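Local atomic coordinates of internalin C2 (Listeria monocytogenes serotype 4b str. F2365, PDB entry 4FHO), a protein that probably takes part in adhesion to or invasion of host cells, as an internalin built on leucine-rich repeats. Residues F19-L24 with V59-G64; T121-T126 with D143-T148. All coordinates share one frame; numbering follows the deposited sequence.

Contact 1 (F19-L24 with V59-G64); sequences FPDPAL and VTTIEG
Polar contacts centre on the carboxylate of Asp-21, whose CG stands anti to the backbone N (chi1 -167°) so that the group reaches over to 59-64. Asp-21 OD2 accepts from Thr-60 N at 2.7 Å in a fairly straight bond that arrives from above the carboxylate plane, and takes a weak bond from Thr-61 N. The other oxygen, OD1, turns back to the helix start and takes weak bonds from Ala-23 N and Leu-24 N. Asp-21 is thus the N-cap of helix 22-31, in the N-terminal domain, and the same carboxylate ties that helix start to the loop following strand 51-53, the first strand of the parallel repeat sheet. A water extends the polar seam, accepting from Asp-21 N and donating to Thr-61 O and Glu-63 O.

Apolar contacts flank it. Ala-23 CB meets Val-59 CG2 at 3.7 Å, while Leu-24, with CG anti to its N, drops CD2 to 3.7 Å from Ile-62 CA. Pro-20 lies obliquely across the CB and CG of Glu-63, whose OE2 is hydrogen-bonded to Gln-66.

The aromatic contact is CH-pi: Gly-64 CA sits over one face of the Phe-19 ring, 4.1 Å from its centroid, and the lack of a side chain permits this closeness.

Contact 2 (T121-T126 with D143-T148); sequences TSTQIT and DLNQIT
Asn-145 carries this contact between successive turns of the solenoid, and its conformation illustrates how a buried amide can fill in between backbone hydrogen bonds. With CG anti to its carbonyl carbon (chi1 -72°), the side chain leans into the bend of 121-126. Asn-145 OD1 accepts from Thr-123 N at 2.9 Å, in the carbonyl plane and on a lone pair, and more weakly from Ile-125 N; ND2 donates to Leu-120 O and Leu-142 O. These bonds fix which end of the amide is oxygen. Ile-125, its CG1 in the crowded position between N and carbonyl carbon (chi1 64°), brings that CG1 obliquely to 3.6 Å from Asn-145 CG and alongside CD1 of Ile-147.

The backbones meet directly on either side of the amide: Ser-122 N bonds to Asp-143 O at 3.0 Å, and Gln-146 N to Ile-125 O in a nearly straight bond of 3.0 Å. Thr-121 and Asp-143 point the same way, and a water donates to both OG1 and OD2; their own partners are Asp-119 and Ser-163. Leu-144 lies beside Thr-121, CD1 to CG2 3.8 Å.

Such an asparagine ladder is a hallmark of leucine-rich repeats: Asn-167 of the following turn likewise accepts from Ile-147 N through its OD1. Here the chemistry implies that a single buried amide takes up main-chain N-H groups of the preceding turn and donates to carbonyls of both turns where the strands have ended.

In the fold
Contact 1 closes before contact 2 opens along the chain, and their centres lie 24 Å apart, with about 12 Å between nearest atoms. Contact 1 joins the start of helix 22-31, in the N-terminal domain, to the loop between strands 51-53 and 73-75, so it lies where that domain meets the first turns of the repeats. Contact 2 is deeper in the solenoid, between the loops that follow strands 117-119 and 139-141. Both therefore use loops leaving the same parallel sheet, but one joins the N-terminal domain to the repeats and the other joins repeat to repeat. Together they illustrate how a solenoid is built: neighbouring turns stack on each other, and a helical N-terminal cap, packed directly on the first repeat loops, closes one end.

Contact 1 (F19-L24 with V59-G64)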
# COMPACT_ATOMS: atom_id res chain seq x y z
N PHE A 19 -20.47 -0.15 -11.68
CA PHE A 19 -19.66 0.80 -10.89
C PHE A 19 -20.55 1.99 -10.52
O PHE A 19 -20.64 2.96 -11.30
CB PHE A 19 -18.45 1.25 -11.69
CG PHE A 19 -17.52 0.14 -12.05
CD1 PHE A 19 -16.48 -0.23 -11.19
CD2 PHE A 19 -17.67 -0.57 -13.25
CE1 PHE A 19 -15.61 -1.27 -11.52
CE2 PHE A 19 -16.81 -1.61 -13.58
CZ PHE A 19 -15.78 -1.96 -12.71
N PRO A 20 -21.24 1.92 -9.36
CA PRO A 20 -22.16 3.01 -9.01
C PRO A 20 -21.52 4.38 -8.73
O PRO A 20 -22.17 5.39 -8.92
CB PRO A 20 -22.93 2.47 -7.79
CG PRO A 20 -22.10 1.35 -7.28
CD PRO A 20 -21.45 0.75 -8.48
N ASP A 21 -20.25 4.40 -8.32
CA ASP A 21 -19.52 5.66 -8.14
C ASP A 21 -19.24 6.31 -9.51
O ASP A 21 -18.51 5.72 -10.29
CB ASP A 21 -18.21 5.41 -7.39
CG ASP A 21 -17.58 6.68 -6.91
OD1 ASP A 21 -17.00 7.40 -7.75
OD2 ASP A 21 -17.65 6.93 -5.68
N PRO A 22 -19.78 7.53 -9.79
CA PRO A 22 -19.56 8.16 -11.11
C PRO A 22 -18.10 8.38 -11.51
O PRO A 22 -17.76 8.20 -12.68
CB PRO A 22 -20.31 9.50 -11.00
CG PRO A 22 -21.32 9.28 -9.94
CD PRO A 22 -20.65 8.37 -8.95
N ALA A 23 -17.25 8.74 -10.54
CA ALA A 23 -15.80 8.91 -10.80
C ALA A 23 -15.14 7.60 -11.23
O ALA A 23 -14.35 7.58 -12.19
CB ALA A 23 -15.09 9.47 -9.57
N LEU A 24 -15.47 6.51 -10.55
CA LEU A 24 -14.89 5.21 -10.89
C LEU A 24 -15.48 4.67 -12.19
O LEU A 24 -14.74 4.11 -13.00
CB LEU A 24 -15.06 4.22 -9.74
CG LEU A 24 -14.17 2.98 -9.78
CD1 LEU A 24 -12.70 3.38 -9.72
CD2 LEU A 24 -14.51 2.04 -8.64
N VAL A 59 -13.91 9.57 -5.38
CA VAL A 59 -14.43 8.19 -5.27
C VAL A 59 -14.78 7.89 -3.81
O VAL A 59 -13.96 8.09 -2.92
CB VAL A 59 -13.43 7.13 -5.78
CG1 VAL A 59 -13.97 5.70 -5.58
CG2 VAL A 59 -13.08 7.38 -7.25
N THR A 60 -16.01 7.48 -3.57
CA THR A 60 -16.49 7.08 -2.23
C THR A 60 -16.78 5.59 -2.08
O THR A 60 -16.92 5.13 -0.96
CB THR A 60 -17.72 7.88 -1.80
OG1 THR A 60 -18.81 7.67 -2.71
CG2 THR A 60 -17.38 9.34 -1.77
N THR A 61 -16.89 4.85 -3.18
CA THR A 61 -17.09 3.40 -3.14
C THR A 61 -16.45 2.76 -4.36
O THR A 61 -16.54 3.30 -5.47
CB THR A 61 -18.58 3.02 -3.06
OG1 THR A 61 -18.71 1.59 -3.15
CG2 THR A 61 -19.37 3.65 -4.19
N ILE A 62 -15.83 1.60 -4.13
CA ILE A 62 -15.18 0.83 -5.20
C ILE A 62 -15.98 -0.42 -5.56
O ILE A 62 -15.43 -1.35 -6.15
CB ILE A 62 -13.70 0.50 -4.87
CG1 ILE A 62 -13.56 -0.36 -3.60
CG2 ILE A 62 -12.92 1.83 -4.79
CD1 ILE A 62 -12.16 -0.90 -3.38
N GLU A 63 -17.28 -0.44 -5.25
CA GLU A 63 -18.20 -1.46 -5.75
C GLU A 63 -18.05 -1.61 -7.27
O GLU A 63 -17.97 -0.62 -7.99
CB GLU A 63 -19.66 -1.10 -5.39
CG GLU A 63 -20.73 -2.05 -5.91
CD GLU A 63 -20.53 -3.49 -5.46
OE1 GLU A 63 -19.98 -3.71 -4.36
OE2 GLU A 63 -20.94 -4.39 -6.23
N GLY A 64 -17.99 -2.86 -7.73
CA GLY A 64 -17.76 -3.20 -9.13
C GLY A 64 -16.35 -3.66 -9.43
O GLY A 64 -16.14 -4.36 -10.42
O HOH W 1 -18.27 2.35 -7.65

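Contact 2 (T121-T126 with D143-T148)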
# COMPACT_ATOMS: atom_id res chain seq x y z
N THR A 121 -0.22 5.59 3.01
CA THR A 121 0.04 6.93 3.55
C THR A 121 -1.27 7.65 3.92
O THR A 121 -2.17 7.67 3.13
CB THR A 121 0.84 7.78 2.54
OG1 THR A 121 2.06 7.09 2.20
CG2 THR A 121 1.14 9.18 3.12
N SER A 122 -1.36 8.18 5.14
CA SER A 122 -2.51 9.01 5.58
C SER A 122 -3.85 8.29 5.40
O SER A 122 -4.73 8.80 4.72
CB SER A 122 -2.53 10.36 4.82
OG SER A 122 -1.30 11.03 4.96
N THR A 123 -3.93 7.06 5.90
CA THR A 123 -5.15 6.25 5.83
C THR A 123 -5.87 6.09 7.17
O THR A 123 -6.83 5.33 7.28
CB THR A 123 -4.91 4.91 5.12
OG1 THR A 123 -3.86 4.19 5.76
CG2 THR A 123 -4.52 5.19 3.64
N GLN A 124 -5.43 6.86 8.17
CA GLN A 124 -5.96 6.83 9.54
C GLN A 124 -5.91 5.43 10.16
O GLN A 124 -6.79 5.08 10.95
CB GLN A 124 -7.41 7.37 9.59
CG GLN A 124 -7.58 8.74 8.98
CD GLN A 124 -9.02 9.23 8.95
OE1 GLN A 124 -9.84 8.85 9.78
NE2 GLN A 124 -9.32 10.08 8.02
N ILE A 125 -4.88 4.65 9.83
CA ILE A 125 -4.69 3.32 10.42
C ILE A 125 -3.84 3.40 11.69
O ILE A 125 -2.99 4.29 11.84
CB ILE A 125 -4.18 2.26 9.39
CG1 ILE A 125 -2.79 2.57 8.83
CG2 ILE A 125 -5.20 2.12 8.25
CD1 ILE A 125 -2.28 1.54 7.82
N THR A 126 -4.11 2.49 12.61
CA THR A 126 -3.31 2.33 13.83
C THR A 126 -2.57 0.99 13.90
O THR A 126 -1.71 0.84 14.74
CB THR A 126 -4.21 2.48 15.09
OG1 THR A 126 -5.17 1.42 15.12
CG2 THR A 126 -4.96 3.82 15.05
N ASP A 143 3.37 5.98 6.06
CA ASP A 143 3.60 7.31 6.63
C ASP A 143 2.32 8.01 7.02
O ASP A 143 1.31 7.78 6.40
CB ASP A 143 4.31 8.23 5.63
CG ASP A 143 5.59 7.63 5.12
OD1 ASP A 143 6.62 7.76 5.78
OD2 ASP A 143 5.51 6.94 4.08
N LEU A 144 2.40 8.86 8.05
CA LEU A 144 1.30 9.78 8.42
C LEU A 144 0.04 9.02 8.91
O LEU A 144 -1.08 9.31 8.53
CB LEU A 144 0.99 10.76 7.27
CG LEU A 144 2.17 11.66 6.82
CD1 LEU A 144 2.02 12.14 5.37
CD2 LEU A 144 2.22 12.82 7.77
N ASN A 145 0.28 8.02 9.74
CA ASN A 145 -0.75 7.24 10.42
C ASN A 145 -0.49 7.34 11.93
O ASN A 145 0.16 8.28 12.39
CB ASN A 145 -0.73 5.82 9.83
CG ASN A 145 -1.29 5.79 8.41
OD1 ASN A 145 -2.42 6.17 8.20
ND2 ASN A 145 -0.49 5.36 7.45
N GLN A 146 -1.04 6.42 12.72
CA GLN A 146 -0.77 6.37 14.17
C GLN A 146 -0.37 4.96 14.56
O GLN A 146 -0.90 4.40 15.51
CB GLN A 146 -1.99 6.89 14.95
CG GLN A 146 -2.35 8.33 14.60
CD GLN A 146 -3.55 8.88 15.33
OE1 GLN A 146 -3.92 8.41 16.41
NE2 GLN A 146 -4.17 9.89 14.74
N ILE A 147 0.58 4.40 13.81
CA ILE A 147 1.06 3.04 13.98
C ILE A 147 2.13 3.04 15.07
O ILE A 147 3.02 3.90 15.08
CB ILE A 147 1.64 2.47 12.66
CG1 ILE A 147 0.54 2.36 11.58
CG2 ILE A 147 2.31 1.10 12.90
CD1 ILE A 147 1.07 2.32 10.17
N THR A 148 2.03 2.07 15.97
CA THR A 148 2.99 1.85 17.04
C THR A 148 3.81 0.59 16.79
O THR A 148 5.03 0.65 16.80
CB THR A 148 2.27 1.78 18.41
OG1 THR A 148 1.23 0.79 18.37
CG2 THR A 148 1.62 3.11 18.73
O HOH W 2 4.39 8.55 2.07
O HOH W 3 -3.77 9.11 8.94
O HOH W 4 0.38 -0.60 15.87